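Local structure of L-methionine gamma-lyase (Fusobacterium nucleatum subsp. nucleatum, 6LXU) at residues L156-N161 / V167-L172; T68-K73 / R258-F263. The protein belongs to the pyridoxal-phosphate-dependent enzymes of the Cys/Met metabolism family and forms an assembly of four chains. All coordinates share one frame; numbering follows the deposited sequence. Where two conformers were deposited one is given.

Contact 1 (L156-N161 / V167-L172)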
ATOM      1  N   LEU A 156      -0.824 -19.017 -29.575  1.00  7.59           N
ATOM      2  CA  LEU A 156      -0.034 -20.164 -29.133  1.00  7.66           C
ATOM      3  C   LEU A 156       0.367 -20.048 -27.674  1.00  7.69           C
ATOM      4  O   LEU A 156       0.467 -18.943 -27.124  1.00  7.63           O
ATOM      5  CB  LEU A 156       1.241 -20.296 -29.973  1.00  7.74           C
ATOM      6  CG  LEU A 156       1.031 -20.315 -31.491  1.00  7.99           C
ATOM      7  CD1 LEU A 156       2.354 -20.176 -32.214  1.00  8.16           C
ATOM      8  CD2 LEU A 156       0.302 -21.570 -31.928  1.00  8.22           C
ATOM      9  N   GLU A 157       0.669 -21.183 -27.070  1.00  7.94           N
ATOM     10  CA  GLU A 157       1.061 -21.239 -25.663  1.00  8.42           C
ATOM     11  C   GLU A 157       2.006 -22.411 -25.489  1.00  8.20           C
ATOM     12  O   GLU A 157       1.647 -23.521 -25.849  1.00  9.79           O
ATOM     13  CB  GLU A 157      -0.209 -21.407 -24.828  1.00  9.35           C
ATOM     14  CG  GLU A 157      -0.046 -21.233 -23.341  1.00 10.20           C
ATOM     15  CD  GLU A 157      -1.358 -21.381 -22.590  1.00 10.62           C
ATOM     16  OE1 GLU A 157      -2.467 -20.986 -23.093  1.00 11.57           O
ATOM     17  OE2 GLU A 157      -1.280 -21.899 -21.461  1.00 12.05           O
ATOM     18  N   THR A 158       3.217 -22.189 -24.968  1.00  7.49           N
ATOM     19  CA  THR A 158       4.190 -23.266 -24.793  1.00  7.17           C
ATOM     20  C   THR A 158       5.201 -22.885 -23.719  1.00  6.89           C
ATOM     21  O   THR A 158       5.714 -21.779 -23.755  1.00  6.59           O
ATOM     22  CB  THR A 158       4.924 -23.639 -26.112  1.00  7.34           C
ATOM     23  OG1 THR A 158       5.843 -24.709 -25.873  1.00  7.19           O
ATOM     24  CG2 THR A 158       5.632 -22.465 -26.755  1.00  7.53           C
ATOM     25  N   PRO A 159       5.509 -23.778 -22.779  1.00  6.92           N
ATOM     26  CA  PRO A 159       4.793 -25.020 -22.485  1.00  7.51           C
ATOM     27  C   PRO A 159       3.361 -24.747 -22.063  1.00  8.12           C
ATOM     28  O   PRO A 159       3.077 -23.661 -21.557  1.00  8.67           O
ATOM     29  CB  PRO A 159       5.598 -25.623 -21.320  1.00  7.36           C
ATOM     30  CG  PRO A 159       6.912 -24.919 -21.331  1.00  7.19           C
ATOM     31  CD  PRO A 159       6.598 -23.541 -21.822  1.00  6.99           C
ATOM     32  N   ALA A 160       2.469 -25.715 -22.267  1.00  8.88           N
ATOM     33  CA  ALA A 160       1.033 -25.515 -21.963  1.00 10.62           C
ATOM     34  C   ALA A 160       0.456 -26.695 -21.207  1.00 12.28           C
ATOM     35  O   ALA A 160       0.796 -27.846 -21.539  1.00 14.77           O
ATOM     36  CB  ALA A 160       0.246 -25.312 -23.247  1.00 11.60           C
ATOM     37  N   ASN A 161      -0.446 -26.405 -20.246  1.00 13.39           N
ATOM     38  CA  ASN A 161      -1.165 -27.386 -19.375  1.00 16.20           C
ATOM     39  C   ASN A 161      -1.910 -28.399 -20.215  1.00 17.44           C
ATOM     40  O   ASN A 161      -2.257 -28.066 -21.337  1.00 19.10           O
ATOM     41  CB  ASN A 161      -2.274 -26.703 -18.532  1.00 17.85           C
ATOM     42  CG  ASN A 161      -1.760 -25.715 -17.494  1.00 18.48           C
ATOM     43  OD1 ASN A 161      -1.059 -26.096 -16.540  1.00 20.87           O
ATOM     44  ND2 ASN A 161      -2.201 -24.451 -17.610  1.00 20.20           N
ATOM     45  N   VAL A 167       5.284 -26.607 -28.358  1.00  8.21           N
ATOM     46  CA  VAL A 167       5.059 -26.344 -29.789  1.00  8.35           C
ATOM     47  C   VAL A 167       6.141 -25.394 -30.276  1.00  7.96           C
ATOM     48  O   VAL A 167       6.720 -24.632 -29.498  1.00  7.92           O
ATOM     49  CB  VAL A 167       3.633 -25.834 -30.105  1.00  8.71           C
ATOM     50  CG1 VAL A 167       2.587 -26.770 -29.502  1.00  9.11           C
ATOM     51  CG2 VAL A 167       3.415 -24.412 -29.635  1.00  8.82           C
ATOM     52  N   ASP A 168       6.427 -25.469 -31.580  1.00  7.92           N
ATOM     53  CA  ASP A 168       7.584 -24.799 -32.172  1.00  7.92           C
ATOM     54  C   ASP A 168       7.199 -23.402 -32.619  1.00  7.70           C
ATOM     55  O   ASP A 168       6.576 -23.226 -33.672  1.00  7.73           O
ATOM     56  CB  ASP A 168       8.095 -25.630 -33.353  1.00  8.30           C
ATOM     57  CG  ASP A 168       9.447 -25.172 -33.875  1.00  8.57           C
ATOM     58  OD1 ASP A 168       9.685 -23.957 -33.938  1.00  8.47           O
ATOM     59  OD2 ASP A 168      10.253 -26.057 -34.254  1.00  9.97           O
ATOM     60  N   LEU A 169       7.566 -22.397 -31.826  1.00  7.61           N
ATOM     61  CA  LEU A 169       7.119 -21.034 -32.083  1.00  7.59           C
ATOM     62  C   LEU A 169       7.632 -20.476 -33.405  1.00  7.54           C
ATOM     63  O   LEU A 169       6.894 -19.805 -34.113  1.00  7.46           O
ATOM     64  CB  LEU A 169       7.522 -20.127 -30.935  1.00  7.64           C
ATOM     65  CG  LEU A 169       6.869 -20.461 -29.584  1.00  7.91           C
ATOM     66  CD1 LEU A 169       7.362 -19.468 -28.545  1.00  8.26           C
ATOM     67  CD2 LEU A 169       5.352 -20.415 -29.694  1.00  7.92           C
ATOM     68  N   GLU A 170       8.913 -20.703 -33.692  1.00  7.78           N
ATOM     69  CA  GLU A 170       9.485 -20.188 -34.941  1.00  8.15           C
ATOM     70  C   GLU A 170       8.810 -20.816 -36.163  1.00  8.17           C
ATOM     71  O   GLU A 170       8.449 -20.116 -37.116  1.00  8.27           O
ATOM     72  CB  GLU A 170      10.986 -20.421 -34.979  1.00  8.65           C
ATOM     73  CG  GLU A 170      11.619 -19.835 -36.233  1.00  9.03           C
ATOM     74  CD  GLU A 170      13.099 -20.061 -36.363  1.00  9.35           C
ATOM     75  OE1 GLU A 170      13.762 -20.516 -35.412  1.00 10.09           O
ATOM     76  OE2 GLU A 170      13.600 -19.784 -37.500  1.00 10.03           O
ATOM     77  N   ALA A 171       8.637 -22.117 -36.125  1.00  8.08           N
ATOM     78  CA  ALA A 171       8.037 -22.834 -37.250  1.00  8.30           C
ATOM     79  C   ALA A 171       6.581 -22.443 -37.452  1.00  8.22           C
ATOM     80  O   ALA A 171       6.141 -22.171 -38.582  1.00  8.35           O
ATOM     81  CB  ALA A 171       8.150 -24.324 -37.040  1.00  8.44           C
ATOM     82  N   LEU A 172       5.828 -22.352 -36.349  1.00  8.18           N
ATOM     83  CA  LEU A 172       4.426 -21.965 -36.440  1.00  8.31           C
ATOM     84  C   LEU A 172       4.262 -20.535 -36.918  1.00  8.19           C
ATOM     85  O   LEU A 172       3.331 -20.230 -37.661  1.00  8.24           O
ATOM     86  CB  LEU A 172       3.734 -22.158 -35.084  1.00  8.68           C
ATOM     87  CG  LEU A 172       3.523 -23.617 -34.696  1.00  9.13           C
ATOM     88  CD1 LEU A 172       3.247 -23.762 -33.208  1.00  9.17           C
ATOM     89  CD2 LEU A 172       2.382 -24.210 -35.510  1.00  9.63           C
TER

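Contact 2 (T68-K73 / R258-F263)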
ATOM      1  N   THR A  68       4.445   2.905 -16.382  1.00  5.65           N
ATOM      2  CA  THR A  68       5.369   3.031 -17.516  1.00  6.02           C
ATOM      3  C   THR A  68       6.701   2.329 -17.267  1.00  6.06           C
ATOM      4  O   THR A  68       7.244   1.682 -18.164  1.00  6.32           O
ATOM      5  CB  THR A  68       5.614   4.507 -17.846  1.00  6.34           C
ATOM      6  OG1 THR A  68       4.378   5.051 -18.307  1.00  6.78           O
ATOM      7  CG2 THR A  68       6.685   4.692 -18.921  1.00  6.62           C
ATOM      8  N   VAL A  69       7.227   2.452 -16.057  1.00  6.08           N
ATOM      9  CA  VAL A  69       8.474   1.765 -15.714  1.00  6.29           C
ATOM     10  C   VAL A  69       8.330   0.266 -15.872  1.00  6.05           C
ATOM     11  O   VAL A  69       9.185  -0.384 -16.463  1.00  6.14           O
ATOM     12  CB  VAL A  69       8.951   2.148 -14.315  1.00  6.79           C
ATOM     13  CG1 VAL A  69      10.104   1.265 -13.856  1.00  7.03           C
ATOM     14  CG2 VAL A  69       9.371   3.602 -14.310  1.00  7.34           C
ATOM     15  N   LEU A  70       7.222  -0.278 -15.362  1.00  5.75           N
ATOM     16  CA  LEU A  70       6.960  -1.697 -15.506  1.00  5.70           C
ATOM     17  C   LEU A  70       6.875  -2.117 -16.971  1.00  5.56           C
ATOM     18  O   LEU A  70       7.425  -3.139 -17.381  1.00  5.70           O
ATOM     19  CB  LEU A  70       5.672  -2.056 -14.765  1.00  5.71           C
ATOM     20  CG  LEU A  70       5.166  -3.485 -14.933  1.00  5.88           C
ATOM     21  CD1 LEU A  70       6.200  -4.494 -14.472  1.00  6.31           C
ATOM     22  CD2 LEU A  70       3.866  -3.663 -14.162  1.00  6.14           C
ATOM     23  N   GLU A  71       6.134  -1.329 -17.741  1.00  5.69           N
ATOM     24  CA  GLU A  71       5.970  -1.591 -19.165  1.00  5.90           C
ATOM     25  C   GLU A  71       7.307  -1.603 -19.899  1.00  6.04           C
ATOM     26  O   GLU A  71       7.582  -2.490 -20.714  1.00  6.23           O
ATOM     27  CB  GLU A  71       5.038  -0.552 -19.765  1.00  5.89           C
ATOM     28  CG  GLU A  71       3.598  -0.761 -19.301  1.00  6.10           C
ATOM     29  CD  GLU A  71       2.639   0.348 -19.654  1.00  6.62           C
ATOM     30  OE1 GLU A  71       3.071   1.471 -19.985  1.00  7.32           O
ATOM     31  OE2 GLU A  71       1.409   0.094 -19.565  1.00  6.97           O
ATOM     32  N   ASN A  72       8.130  -0.607 -19.614  1.00  6.48           N
ATOM     33  CA  ASN A  72       9.465  -0.534 -20.223  1.00  7.15           C
ATOM     34  C   ASN A  72      10.341  -1.719 -19.828  1.00  6.94           C
ATOM     35  O   ASN A  72      11.111  -2.230 -20.650  1.00  7.51           O
ATOM     36  CB  ASN A  72      10.170   0.764 -19.815  1.00  8.60           C
ATOM     37  CG  ASN A  72       9.550   1.997 -20.409  1.00  9.88           C
ATOM     38  OD1 ASN A  72       8.830   1.934 -21.377  1.00 12.22           O
ATOM     39  ND2 ASN A  72       9.872   3.144 -19.831  1.00 11.44           N
ATOM     40  N   LYS A  73      10.229  -2.150 -18.581  1.00  6.71           N
ATOM     41  CA  LYS A  73      11.018  -3.282 -18.080  0.60  6.91           C
ATOM     42  C   LYS A  73      10.658  -4.565 -18.789  1.00  6.66           C
ATOM     43  O   LYS A  73      11.540  -5.304 -19.227  1.00  6.79           O
ATOM     44  CB  LYS A  73      10.837  -3.489 -16.574  0.60  7.25           C
ATOM     45  CG  LYS A  73      11.648  -2.545 -15.728  0.60  7.40           C
ATOM     46  CD  LYS A  73      11.457  -2.762 -14.240  0.60  7.80           C
ATOM     47  CE  LYS A  73      12.209  -1.702 -13.462  0.60  8.09           C
ATOM     48  NZ  LYS A  73      13.681  -1.826 -13.621  0.60  8.40           N
ATOM     49  N   ARG A 258       8.975  -4.306  -7.983  1.00  4.44           N
ATOM     50  CA  ARG A 258       9.725  -4.809  -6.843  1.00  4.46           C
ATOM     51  C   ARG A 258      10.033  -6.302  -7.015  1.00  4.43           C
ATOM     52  O   ARG A 258      11.168  -6.737  -6.789  1.00  4.61           O
ATOM     53  CB  ARG A 258       8.920  -4.576  -5.578  1.00  4.51           C
ATOM     54  CG  ARG A 258       9.693  -4.834  -4.305  1.00  4.44           C
ATOM     55  CD  ARG A 258       8.798  -4.731  -3.106  1.00  4.55           C
ATOM     56  NE  ARG A 258       9.478  -4.415  -1.862  1.00  4.53           N
ATOM     57  CZ  ARG A 258       9.647  -5.196  -0.807  1.00  4.55           C
ATOM     58  NH1 ARG A 258       9.367  -6.511  -0.860  1.00  4.98           N
ATOM     59  NH2 ARG A 258      10.127  -4.679   0.303  1.00  4.64           N
ATOM     60  N   GLY A 259       9.025  -7.081  -7.409  1.00  4.36           N
ATOM     61  CA  GLY A 259       9.228  -8.497  -7.698  1.00  4.57           C
ATOM     62  C   GLY A 259      10.280  -8.741  -8.764  1.00  4.66           C
ATOM     63  O   GLY A 259      11.061  -9.708  -8.679  1.00  4.67           O
ATOM     64  N   LEU A 260      10.317  -7.882  -9.772  1.00  4.68           N
ATOM     65  CA  LEU A 260      11.293  -8.027 -10.856  1.00  5.02           C
ATOM     66  C   LEU A 260      12.730  -7.798 -10.403  1.00  4.82           C
ATOM     67  O   LEU A 260      13.650  -8.278 -11.084  1.00  4.90           O
ATOM     68  CB  LEU A 260      10.946  -7.138 -12.045  1.00  5.60           C
ATOM     69  CG  LEU A 260       9.723  -7.609 -12.845  1.00  6.16           C
ATOM     70  CD1 LEU A 260       9.299  -6.557 -13.856  1.00  6.90           C
ATOM     71  CD2 LEU A 260       9.972  -8.933 -13.547  1.00  6.23           C
ATOM     72  N   LYS A 261      12.952  -7.121  -9.276  1.00  4.86           N
ATOM     73  CA  LYS A 261      14.315  -6.948  -8.769  1.00  5.17           C
ATOM     74  C   LYS A 261      15.000  -8.291  -8.510  1.00  5.27           C
ATOM     75  O   LYS A 261      16.226  -8.360  -8.588  1.00  6.00           O
ATOM     76  CB  LYS A 261      14.333  -6.143  -7.470  1.00  5.50           C
ATOM     77  CG  LYS A 261      13.761  -4.745  -7.568  1.00  5.81           C
ATOM     78  CD  LYS A 261      14.626  -3.789  -8.364  1.00  6.13           C
ATOM     79  CE  LYS A 261      13.973  -2.419  -8.456  1.00  6.35           C
ATOM     80  NZ  LYS A 261      14.829  -1.471  -9.217  1.00  6.89           N
ATOM     81  N   THR A 262      14.223  -9.328  -8.176  1.00  4.93           N
ATOM     82  CA  THR A 262      14.760 -10.660  -7.914  1.00  5.08           C
ATOM     83  C   THR A 262      14.417 -11.664  -9.014  1.00  5.10           C
ATOM     84  O   THR A 262      14.657 -12.857  -8.851  1.00  5.28           O
ATOM     85  CB  THR A 262      14.273 -11.191  -6.559  1.00  5.08           C
ATOM     86  OG1 THR A 262      12.842 -11.225  -6.529  1.00  5.06           O
ATOM     87  CG2 THR A 262      14.837 -10.351  -5.419  1.00  5.10           C
ATOM     88  N   PHE A 263      13.902 -11.199 -10.158  1.00  5.37           N
ATOM     89  CA  PHE A 263      13.436 -12.105 -11.214  1.00  5.51           C
ATOM     90  C   PHE A 263      14.523 -13.097 -11.646  1.00  5.45           C
ATOM     91  O   PHE A 263      14.263 -14.307 -11.752  1.00  5.39           O
ATOM     92  CB  PHE A 263      12.938 -11.284 -12.403  1.00  5.80           C
ATOM     93  CG  PHE A 263      12.521 -12.113 -13.583  1.00  5.93           C
ATOM     94  CD1 PHE A 263      11.423 -12.958 -13.518  1.00  5.95           C
ATOM     95  CD2 PHE A 263      13.216 -12.034 -14.775  1.00  6.40           C
ATOM     96  CE1 PHE A 263      11.047 -13.724 -14.615  1.00  6.02           C
ATOM     97  CE2 PHE A 263      12.836 -12.799 -15.875  1.00  6.49           C
ATOM     98  CZ  PHE A 263      11.751 -13.637 -15.794  1.00  6.28           C
TER

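Contact 1 (L156-N161 / V167-L172)
Thr-158 and Leu-169 reach toward each other tip to tip where strand 151-157 runs into the following loop, with the methyl CG2 of Thr-158 3.6 Å from Leu-169 CD2. The hydroxyl branch of the same threonine, anti to its own nitrogen (chi1 -179°), meets the incoming chain: OG1 accepts from Val-167 N at 3.2 Å, in a fairly straight bond (160° at the hydrogen). Val-167 CG2 packs against this link, 3.9 Å from Thr-158 CB. Alongside, Leu-156 crosses Leu-172 obliquely. Leu-156 CD1 touches Leu-172 CB at 3.8 Å and Leu-169 CD2 at 3.9 Å, so one methyl spans two leucines about a helical turn apart. Val-184 and Val-186 of strand 183-187 and Leu-140 and Val-143 of helix 140-146 extend this tight, buried apolar layer, which seats helix 169-176 on the sheet as the helix of a beta-alpha-beta unit. The outer face of the helix start is looser: Asp-168, Glu-170 and Ala-171 are partly exposed. There Asp-168 is the N-cap, its OD1 receiving Ala-171 N at 3.0 Å from above the carboxylate plane. Gln-307 bonds both Val-167 O and Leu-169 N. Within an otherwise apolar interface, then, the threonine gives a buried backbone N-H its acceptor while its methyl stays with the leucines, and the bond probably favours this rotation of the side chain.

Contact 2 (T68-K73 / R258-F263)
Leu-70 and Leu-260 meet through one methyl each, CD1 to CD1 at 3.8 Å, their side chains crossing at about a right angle. Leu-70 has CG anti to its backbone nitrogen (chi1 174°), which carries the branched end across to helix 250-260, whereas Leu-260 sets out toward helix 65-78. Lys-73, one turn after Leu-70, adds its aliphatic root: its CB lies 4.4 Å from the same Leu-260 CD1. The apolar surface continues along helix 250-260, where Ile-256 and Ile-257 also touch Leu-70 and Ile-257 reaches Val-69 and Lys-73. In one of its two conformers Lys-73 NZ stands 4.6 Å from Lys-261 NZ, an approach that depends on that conformer. Lys-261 starts out away from helix 65-78, and a bend at chi2 (-70°) brings its otherwise extended chain back. This meeting of like charges is probably eased by the carboxylate of Glu-346 of the second subunit, which forms a salt bridge with Lys-261 NZ, and by backbone oxygens of the N-terminal region: Lys-73 NZ bonds Ala-18 O and Ala-15 O, and Lys-261 NZ bonds Ile-16 O. A type I beta turn from Leu-260 to Phe-263, closed by Phe-263 N to Leu-260 O at 3.1 Å, joins helix 250-260 to the long helix 263-282. Further out, Arg-258 makes a salt bridge to Asp-219 of the second subunit, and Thr-262 packs on its counterpart Thr-262 there.

Both contacts are buried, but they lie on opposite sides of the chain's centre, with their own centres 25 Å apart and nearest atoms about 13 Å apart; they share no helix or strand. Contact 1 is local, closing a short loop inside one beta-alpha-beta unit of the seven-stranded sheet, and no other chain touches its segments. Contact 2 joins two helices far apart in sequence, and the long chain loop it closes contains contact 1. The chemistry follows: contact 1 combines a broader leucine-rich interface with a side-chain-to-backbone bond, whereas contact 2 has a small leucine core beside two neighbouring lysine amino groups, and Arg-258 and Lys-261 form salt bridges with the second subunit.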